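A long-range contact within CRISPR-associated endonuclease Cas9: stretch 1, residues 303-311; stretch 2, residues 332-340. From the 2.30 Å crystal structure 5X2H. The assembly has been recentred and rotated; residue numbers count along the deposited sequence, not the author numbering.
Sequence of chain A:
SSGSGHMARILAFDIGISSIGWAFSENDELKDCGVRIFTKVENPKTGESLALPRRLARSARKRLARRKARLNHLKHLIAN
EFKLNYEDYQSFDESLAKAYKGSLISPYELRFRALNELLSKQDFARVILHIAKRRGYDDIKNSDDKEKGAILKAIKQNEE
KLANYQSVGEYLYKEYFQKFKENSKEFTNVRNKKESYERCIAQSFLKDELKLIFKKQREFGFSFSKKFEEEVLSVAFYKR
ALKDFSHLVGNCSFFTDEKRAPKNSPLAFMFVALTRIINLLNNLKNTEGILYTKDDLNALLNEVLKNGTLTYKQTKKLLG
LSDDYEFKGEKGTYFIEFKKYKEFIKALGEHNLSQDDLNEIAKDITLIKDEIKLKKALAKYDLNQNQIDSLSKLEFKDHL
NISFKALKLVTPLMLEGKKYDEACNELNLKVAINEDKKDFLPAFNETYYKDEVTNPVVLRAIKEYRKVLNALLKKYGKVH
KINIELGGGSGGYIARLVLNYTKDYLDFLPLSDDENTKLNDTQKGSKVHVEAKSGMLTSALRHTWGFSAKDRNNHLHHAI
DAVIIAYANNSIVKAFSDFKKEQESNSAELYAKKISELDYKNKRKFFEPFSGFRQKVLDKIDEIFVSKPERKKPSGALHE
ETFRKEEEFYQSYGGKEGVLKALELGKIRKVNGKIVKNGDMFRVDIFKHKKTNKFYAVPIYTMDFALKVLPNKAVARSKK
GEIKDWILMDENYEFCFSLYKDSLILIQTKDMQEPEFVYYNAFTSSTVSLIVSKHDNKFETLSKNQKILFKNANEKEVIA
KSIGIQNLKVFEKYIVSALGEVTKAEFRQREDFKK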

# COMPACT_ATOMS: atom_id res chain seq x y z
N GLU A 303 -17.53 -5.26 41.38
CA GLU A 303 -17.09 -3.87 41.29
C GLU A 303 -16.87 -3.46 39.84
O GLU A 303 -17.09 -2.30 39.48
CB GLU A 303 -15.82 -3.66 42.11
N VAL A 304 -16.42 -4.39 38.99
CA VAL A 304 -16.27 -4.10 37.57
C VAL A 304 -17.64 -3.94 36.92
O VAL A 304 -17.88 -2.99 36.16
CB VAL A 304 -15.44 -5.20 36.88
CG1 VAL A 304 -15.50 -5.04 35.37
CG2 VAL A 304 -14.01 -5.15 37.36
N LEU A 305 -18.56 -4.86 37.21
CA LEU A 305 -19.87 -4.84 36.56
C LEU A 305 -20.70 -3.62 36.95
O LEU A 305 -21.66 -3.30 36.24
CB LEU A 305 -20.64 -6.12 36.90
CG LEU A 305 -20.15 -7.41 36.24
CD1 LEU A 305 -20.97 -8.60 36.72
CD2 LEU A 305 -20.22 -7.28 34.72
N LYS A 306 -20.36 -2.94 38.04
CA LYS A 306 -21.11 -1.78 38.49
C LYS A 306 -20.71 -0.50 37.76
O LYS A 306 -21.57 0.29 37.37
CB LYS A 306 -20.94 -1.59 40.00
N ASN A 307 -19.40 -0.28 37.55
CA ASN A 307 -18.93 0.94 36.90
C ASN A 307 -17.92 0.71 35.78
O ASN A 307 -17.36 1.69 35.27
CB ASN A 307 -18.29 1.88 37.93
N GLY A 308 -17.68 -0.53 35.38
CA GLY A 308 -16.62 -0.80 34.43
C GLY A 308 -15.23 -0.44 34.91
O GLY A 308 -14.31 -0.42 34.09
N THR A 309 -15.05 -0.18 36.20
CA THR A 309 -13.79 0.32 36.73
C THR A 309 -13.36 -0.52 37.93
O THR A 309 -14.20 -1.06 38.66
CB THR A 309 -13.91 1.81 37.13
OG1 THR A 309 -14.65 2.51 36.13
CG2 THR A 309 -12.54 2.44 37.28
N LEU A 310 -12.05 -0.63 38.12
CA LEU A 310 -11.52 -1.35 39.27
C LEU A 310 -10.14 -0.83 39.61
O LEU A 310 -9.13 -1.41 39.20
CB LEU A 310 -11.47 -2.85 38.99
CG LEU A 310 -11.99 -3.81 40.07
CD1 LEU A 310 -11.18 -5.10 40.10
CD2 LEU A 310 -12.03 -3.16 41.45
N THR A 311 -10.08 0.27 40.36
CA THR A 311 -8.78 0.85 40.66
C THR A 311 -7.99 -0.07 41.58
O THR A 311 -8.55 -0.88 42.33
CB THR A 311 -8.94 2.24 41.29
OG1 THR A 311 -7.74 2.99 41.09
CG2 THR A 311 -9.22 2.14 42.79
N GLY A 332 -6.84 -0.85 37.83
CA GLY A 332 -6.44 -2.20 37.49
C GLY A 332 -7.23 -2.75 36.32
O GLY A 332 -6.68 -3.41 35.43
N THR A 333 -8.53 -2.49 36.33
CA THR A 333 -9.41 -2.76 35.20
C THR A 333 -10.05 -1.44 34.78
O THR A 333 -10.62 -0.74 35.62
CB THR A 333 -10.48 -3.79 35.55
OG1 THR A 333 -9.86 -5.00 36.00
CG2 THR A 333 -11.35 -4.09 34.34
N TYR A 334 -9.95 -1.11 33.49
CA TYR A 334 -10.32 0.21 32.98
C TYR A 334 -11.14 0.03 31.71
O TYR A 334 -10.63 0.15 30.59
CB TYR A 334 -9.08 1.07 32.74
CG TYR A 334 -9.32 2.56 32.79
CD1 TYR A 334 -10.55 3.07 33.20
CD2 TYR A 334 -8.33 3.45 32.43
CE1 TYR A 334 -10.77 4.43 33.24
CE2 TYR A 334 -8.54 4.82 32.47
CZ TYR A 334 -9.77 5.30 32.88
OH TYR A 334 -9.98 6.66 32.92
N PHE A 335 -12.43 -0.27 31.87
CA PHE A 335 -13.36 -0.34 30.75
C PHE A 335 -13.98 1.04 30.58
O PHE A 335 -15.06 1.33 31.11
CB PHE A 335 -14.41 -1.42 30.98
CG PHE A 335 -13.85 -2.82 30.96
CD1 PHE A 335 -12.68 -3.10 30.27
CD2 PHE A 335 -14.50 -3.84 31.63
CE1 PHE A 335 -12.17 -4.39 30.25
CE2 PHE A 335 -13.99 -5.13 31.61
CZ PHE A 335 -12.83 -5.40 30.92
N ILE A 336 -13.29 1.90 29.83
CA ILE A 336 -13.71 3.29 29.70
C ILE A 336 -15.09 3.38 29.06
O ILE A 336 -15.94 4.17 29.49
CB ILE A 336 -12.66 4.09 28.90
CG1 ILE A 336 -11.43 4.37 29.77
CG2 ILE A 336 -13.25 5.38 28.35
CD1 ILE A 336 -10.39 5.23 29.09
N GLU A 337 -15.35 2.56 28.04
CA GLU A 337 -16.59 2.64 27.29
C GLU A 337 -17.71 1.79 27.88
O GLU A 337 -18.82 1.80 27.34
CB GLU A 337 -16.35 2.24 25.83
CG GLU A 337 -15.14 2.90 25.17
CD GLU A 337 -15.38 4.34 24.74
OE1 GLU A 337 -16.35 4.97 25.24
OE2 GLU A 337 -14.61 4.85 23.90
N PHE A 338 -17.45 1.07 28.97
CA PHE A 338 -18.49 0.24 29.57
C PHE A 338 -19.61 1.09 30.16
O PHE A 338 -20.80 0.83 29.90
CB PHE A 338 -17.89 -0.67 30.64
CG PHE A 338 -18.90 -1.51 31.38
CD1 PHE A 338 -19.27 -2.75 30.90
CD2 PHE A 338 -19.48 -1.05 32.56
CE1 PHE A 338 -20.20 -3.53 31.58
CE2 PHE A 338 -20.40 -1.82 33.24
CZ PHE A 338 -20.76 -3.06 32.75
N LYS A 339 -19.26 2.10 30.95
CA LYS A 339 -20.27 2.93 31.59
C LYS A 339 -21.12 3.65 30.55
O LYS A 339 -22.34 3.81 30.73
CB LYS A 339 -19.61 3.94 32.53
N LYS A 340 -20.50 4.10 29.45
CA LYS A 340 -21.26 4.76 28.40
C LYS A 340 -22.21 3.79 27.71
O LYS A 340 -23.31 4.18 27.29
CB LYS A 340 -20.30 5.39 27.38

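The two stretches meet as a helix that runs into a short strand, paired antiparallel with the segment that leads into a second helix; together they bury 488 Å². The helices themselves stay 9.4 Å apart at closest approach, their directions 56° apart, and the Phe338 side chain points from the second helix toward stretch 1. Val304, buried and directed toward stretch 2, sets CG1 4.1 Å from Phe335 CE2 and CG2 4.2 Å from Thr333 CG2, a compact branched side chain that reaches both the ring and the methyl. Leu305 points away, but its carbonyl O lies 3.6 Å from Phe338 CE2, at the edge of that ring.

Gly308 leaves the helix with positive phi (62°), a conformation that favours glycine, while its N still bonds back to Val304 O at 2.6 Å. The lack of a side chain also suits the packing: an ideal CB would fall 2.7 Å from Phe338 CB, a clash. Phe338, in the t rotamer, instead brings CD2 to 3.4 Å from Gly308 N and has the largest area covered by the opposing stretch. Gly308 O accepts a hydrogen bond from Phe335 N (2.9 Å), the first link of the strand pairing.

Thr309 faces the same side of the sheet as Tyr334, its partner in a non-hydrogen-bonded pair. Its OG1 donates to Asn307 O (3.0 Å), spanning Gly308, and its CA makes a CA-H...O contact with Thr333 O at 3.5 Å. Leu310 and Thr333 form the hydrogen-bonded pair: Leu310 N donates to Thr333 O (2.9 Å) and Thr333 N to Leu310 O (3.1 Å). Their side chains share the other face, CB to CB 3.7 Å. Leu310 O also accepts from Gly332 N (2.7 Å), where the chain turns a corner. At Thr311 the side chain points away, and OG1 bonds elsewhere in the structure.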